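Local coordinates for protein GCN5-related N-acetyltransferase (Brucella melitensis biovar Abortus 2308, PDB 3TCV) that probably transfers an acetyl group from acetyl-CoA to an amine acceptor, as a member of the GCN5-related N-acetyltransferase family, at residues B[146-149]-B[150-154]; B[177-181]-B[182-186]. All coordinates share one frame; numbering follows the deposited sequence.

Interaction 1 (B[146-149]-B[150-154])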
# COMPACT_ATOMS: atom_id res chain seq x y z
N GLU B 146 -14.08 -12.86 17.91
CA GLU B 146 -14.05 -14.13 17.16
C GLU B 146 -14.19 -13.93 15.64
O GLU B 146 -13.61 -14.71 14.88
CB GLU B 146 -15.09 -15.12 17.71
CG GLU B 146 -14.90 -16.52 17.15
CD GLU B 146 -15.91 -17.51 17.74
OE1 GLU B 146 -17.11 -17.17 17.83
OE2 GLU B 146 -15.49 -18.62 18.10
N ALA B 147 -14.92 -12.90 15.20
CA ALA B 147 -15.00 -12.56 13.77
C ALA B 147 -13.62 -12.28 13.18
O ALA B 147 -13.28 -12.74 12.07
CB ALA B 147 -15.90 -11.36 13.56
N GLN B 148 -12.83 -11.53 13.93
CA GLN B 148 -11.45 -11.21 13.55
C GLN B 148 -10.60 -12.50 13.55
O GLN B 148 -9.89 -12.80 12.57
CB GLN B 148 -10.87 -10.16 14.52
CG GLN B 148 -9.69 -9.35 14.06
CD GLN B 148 -8.48 -10.17 13.65
OE1 GLN B 148 -8.23 -10.31 12.49
NE2 GLN B 148 -7.72 -10.66 14.60
N PHE B 149 -10.71 -13.26 14.66
CA PHE B 149 -9.97 -14.49 14.87
C PHE B 149 -10.18 -15.47 13.73
O PHE B 149 -9.22 -16.08 13.24
CB PHE B 149 -10.39 -15.20 16.17
CG PHE B 149 -9.64 -16.49 16.43
CD1 PHE B 149 -8.29 -16.48 16.75
CD2 PHE B 149 -10.28 -17.71 16.29
CE1 PHE B 149 -7.61 -17.67 16.97
CE2 PHE B 149 -9.61 -18.91 16.50
CZ PHE B 149 -8.27 -18.89 16.85
N LEU B 150 -11.43 -15.67 13.32
CA LEU B 150 -11.71 -16.64 12.27
C LEU B 150 -11.02 -16.30 10.94
O LEU B 150 -10.55 -17.19 10.25
CB LEU B 150 -13.22 -16.82 12.09
CG LEU B 150 -13.97 -17.54 13.22
CD1 LEU B 150 -15.47 -17.36 13.01
CD2 LEU B 150 -13.57 -19.02 13.34
N PHE B 151 -10.97 -15.02 10.57
CA PHE B 151 -10.21 -14.61 9.41
C PHE B 151 -8.71 -14.86 9.60
O PHE B 151 -8.04 -15.36 8.69
CB PHE B 151 -10.42 -13.12 9.13
CG PHE B 151 -11.54 -12.79 8.17
CD1 PHE B 151 -12.49 -13.73 7.75
CD2 PHE B 151 -11.68 -11.46 7.71
CE1 PHE B 151 -13.49 -13.36 6.86
CE2 PHE B 151 -12.69 -11.10 6.83
CZ PHE B 151 -13.60 -12.06 6.42
N MET B 152 -8.18 -14.49 10.77
CA MET B 152 -6.75 -14.58 11.02
C MET B 152 -6.30 -16.05 10.94
O MET B 152 -5.28 -16.40 10.33
CB MET B 152 -6.38 -13.99 12.37
CG MET B 152 -4.87 -13.78 12.51
SD MET B 152 -4.43 -12.50 13.69
CE MET B 152 -4.96 -13.26 15.19
N GLN B 153 -7.11 -16.90 11.55
CA GLN B 153 -6.85 -18.34 11.54
C GLN B 153 -6.84 -18.91 10.13
O GLN B 153 -5.98 -19.73 9.78
CB GLN B 153 -7.93 -19.04 12.35
CG GLN B 153 -7.64 -20.51 12.55
CD GLN B 153 -8.56 -21.12 13.57
OE1 GLN B 153 -8.09 -21.65 14.60
NE2 GLN B 153 -9.85 -21.02 13.34
N TYR B 154 -7.81 -18.49 9.32
CA TYR B 154 -7.95 -18.97 7.94
C TYR B 154 -6.74 -18.55 7.11
O TYR B 154 -6.16 -19.36 6.38
CB TYR B 154 -9.23 -18.41 7.36
CG TYR B 154 -9.46 -18.71 5.91
CD1 TYR B 154 -9.53 -20.03 5.44
CD2 TYR B 154 -9.65 -17.67 4.99
CE1 TYR B 154 -9.78 -20.29 4.09
CE2 TYR B 154 -9.89 -17.92 3.66
CZ TYR B 154 -9.96 -19.23 3.21
OH TYR B 154 -10.20 -19.42 1.86

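Interaction 2 (B[177-181]-B[182-186])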
# COMPACT_ATOMS: atom_id res chain seq x y z
N ARG B 177 -6.74 1.28 18.58
CA ARG B 177 -6.68 0.53 19.84
C ARG B 177 -7.18 -0.90 19.63
O ARG B 177 -6.66 -1.83 20.25
CB ARG B 177 -7.47 1.28 20.93
CG ARG B 177 -6.76 2.56 21.39
CD ARG B 177 -7.49 3.20 22.57
NE ARG B 177 -8.82 3.71 22.23
CZ ARG B 177 -9.08 4.94 21.77
NH1 ARG B 177 -8.10 5.81 21.55
NH2 ARG B 177 -10.33 5.30 21.50
N ALA B 178 -8.14 -1.10 18.72
CA ALA B 178 -8.63 -2.44 18.39
C ALA B 178 -7.51 -3.27 17.76
O ALA B 178 -7.30 -4.43 18.14
CB ALA B 178 -9.84 -2.38 17.45
N ALA B 179 -6.79 -2.66 16.81
CA ALA B 179 -5.68 -3.34 16.14
C ALA B 179 -4.63 -3.74 17.18
O ALA B 179 -4.15 -4.87 17.17
CB ALA B 179 -5.07 -2.42 15.05
N GLU B 180 -4.29 -2.82 18.08
CA GLU B 180 -3.28 -3.10 19.10
C GLU B 180 -3.74 -4.24 20.03
O GLU B 180 -2.95 -5.15 20.36
CB GLU B 180 -2.96 -1.85 19.95
CG GLU B 180 -2.36 -0.69 19.16
CD GLU B 180 -0.88 -0.84 18.78
OE1 GLU B 180 -0.29 -1.96 18.82
OE2 GLU B 180 -0.30 0.20 18.40
N ARG B 181 -5.00 -4.18 20.45
CA ARG B 181 -5.59 -5.21 21.32
C ARG B 181 -5.55 -6.57 20.62
O ARG B 181 -5.25 -7.60 21.25
CB ARG B 181 -7.04 -4.86 21.68
CG ARG B 181 -7.81 -6.02 22.32
CD ARG B 181 -9.17 -5.63 22.91
NE ARG B 181 -9.92 -6.81 23.38
CZ ARG B 181 -10.57 -7.68 22.61
NH1 ARG B 181 -10.60 -7.56 21.28
NH2 ARG B 181 -11.17 -8.71 23.18
N PHE B 182 -5.85 -6.59 19.33
CA PHE B 182 -5.88 -7.81 18.54
C PHE B 182 -4.48 -8.39 18.33
O PHE B 182 -4.34 -9.52 17.84
CB PHE B 182 -6.56 -7.56 17.19
CG PHE B 182 -8.08 -7.52 17.22
CD1 PHE B 182 -8.82 -8.38 18.00
CD2 PHE B 182 -8.77 -6.62 16.42
CE1 PHE B 182 -10.21 -8.36 17.98
CE2 PHE B 182 -10.18 -6.57 16.42
CZ PHE B 182 -10.89 -7.44 17.21
N GLY B 183 -3.44 -7.62 18.65
CA GLY B 183 -2.05 -8.05 18.54
C GLY B 183 -1.32 -7.62 17.27
O GLY B 183 -0.19 -8.05 17.05
N PHE B 184 -1.95 -6.79 16.43
CA PHE B 184 -1.27 -6.22 15.24
C PHE B 184 -0.20 -5.28 15.75
O PHE B 184 -0.43 -4.57 16.75
CB PHE B 184 -2.22 -5.46 14.32
CG PHE B 184 -3.26 -6.30 13.62
CD1 PHE B 184 -3.05 -6.75 12.31
CD2 PHE B 184 -4.47 -6.61 14.23
CE1 PHE B 184 -4.02 -7.49 11.64
CE2 PHE B 184 -5.42 -7.36 13.58
CZ PHE B 184 -5.21 -7.82 12.29
N ARG B 185 0.94 -5.23 15.06
CA ARG B 185 2.04 -4.36 15.44
C ARG B 185 2.06 -3.14 14.53
O ARG B 185 2.02 -3.28 13.33
CB ARG B 185 3.35 -5.13 15.29
CG ARG B 185 4.59 -4.40 15.75
CD ARG B 185 5.82 -5.27 15.56
NE ARG B 185 5.73 -6.48 16.36
CZ ARG B 185 6.18 -6.64 17.61
NH1 ARG B 185 6.02 -7.81 18.22
NH2 ARG B 185 6.81 -5.66 18.24
N PHE B 186 2.14 -1.94 15.10
CA PHE B 186 2.22 -0.75 14.33
C PHE B 186 3.49 -0.74 13.49
O PHE B 186 4.56 -1.08 13.98
CB PHE B 186 2.24 0.45 15.28
CG PHE B 186 2.40 1.77 14.59
CD1 PHE B 186 1.30 2.44 14.04
CD2 PHE B 186 3.63 2.38 14.57
CE1 PHE B 186 1.46 3.66 13.41
CE2 PHE B 186 3.80 3.60 13.95
CZ PHE B 186 2.71 4.25 13.40

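Interaction 1 (B[146-149]-B[150-154])
The helix of a beta-alpha-beta crossover in the GNAT fold, 142-158 between the parallel strands 126-134 and 163-169, brings Phe149 against Gln153 one turn further on. The Gln153 amide reaches the far end of the ring, with OE1 3.6 Å from Phe149 CZ and NE2 3.8 Å from CE2. Amide and ring planes stand 60° apart, so the amide is not laid flat on the ring, while Gln153 CB sits over one ring face. Both side chains leave with CG anti to the backbone N (chi1 -180° for Phe149), and the glutamine then runs on extended, which carries its amide out as far as the ring does. Beneath them, Gln153 N donates to Phe149 O at 2.8 Å, nearly straight at 166°.

On another side of the helix, Gln148 bends at chi2 and brings NE2 close to the end of Met152. Gln148 OE1 is hydrogen-bonded to Tyr164 OH, in the next strand, and Met152 also packs on helix 213-224. Leu150 rests on Glu146, one turn earlier, whose carboxylate accepts hydrogen bonds from the backbone N-H groups of Arg42 and Tyr43. Leu150 N donates to Glu146 O at 2.8 Å, and Leu150 CG lies 3.3 Å from that same oxygen and 4.2 Å from Glu146 CG.

Interaction 2 (B[177-181]-B[182-186])
With chi1 of -79°, Phe182 holds CG beside its own backbone N and lays the ring back along the last helical turn, while Arg181 sends CG the other way, anti to N, and runs extended to NE before chi4 turns the guanidinium. The side chains cross, and Phe182 CE1 comes to the edge of the guanidinium, 3.4 Å from Arg181 NH1, with the two planes 66° apart. That NH1 also hydrogen-bonds Thr145 on helix 142-158, and Trp223 makes a cation-pi contact with the same arginine, so the arginine has two further partners beside the ring. On the inner part of the ring, Phe182 CD2 lies 3.1 Å from Ala178 O, the oxygen that also accepts Phe182 N at 2.9 Å.

The chain then turns out of the helix. Gly183 takes a positive phi of 98°, a backbone region glycine enters easily, and its N bonds to Glu180 O at 3.0 Å, approaching from above the carbonyl plane. Phe184 N reaches back to Ala179 O, also at 3.0 Å and closer to the carbonyl plane. The same oxygen lies in the plane of the Phe184 ring at its edge, 3.4 Å from CD2, and Ala179 CB packs on Phe184 CB. Beyond it the Phe184 ring meets Trp166 and Tyr164 on strand 163-169. Glu180, bent at chi2, folds toward the departing chain and sets OE2 4.0 Å from Phe186 CB.

Two bonds back into the last turn, with glycine at the positive-phi position, make this a Schellman motif, which ends helix 173-182 and launches strand 185-196 in the GNAT fold.

Overall arrangement
Interaction 1 lies in the middle of a helix and is almost wholly buried, whereas interaction 2 sits where a shorter helix ends and is partly buried, with Phe186 exposed. The first repeats regular i to i+4 backbone bonds; the second breaks that pattern to turn the chain. Both use aromatic rings, but 146-154 pairs one with a neutral amide and 177-186 with a guanidinium. They touch through Gln148, whose CG is 3.7 Å from Phe182 CE2 and whose OE1 is 3.9 Å from Phe184 CZ. Tyr220 of helix 213-224 serves both, meeting the Phe149 ring and hydrogen-bonding Phe182 O.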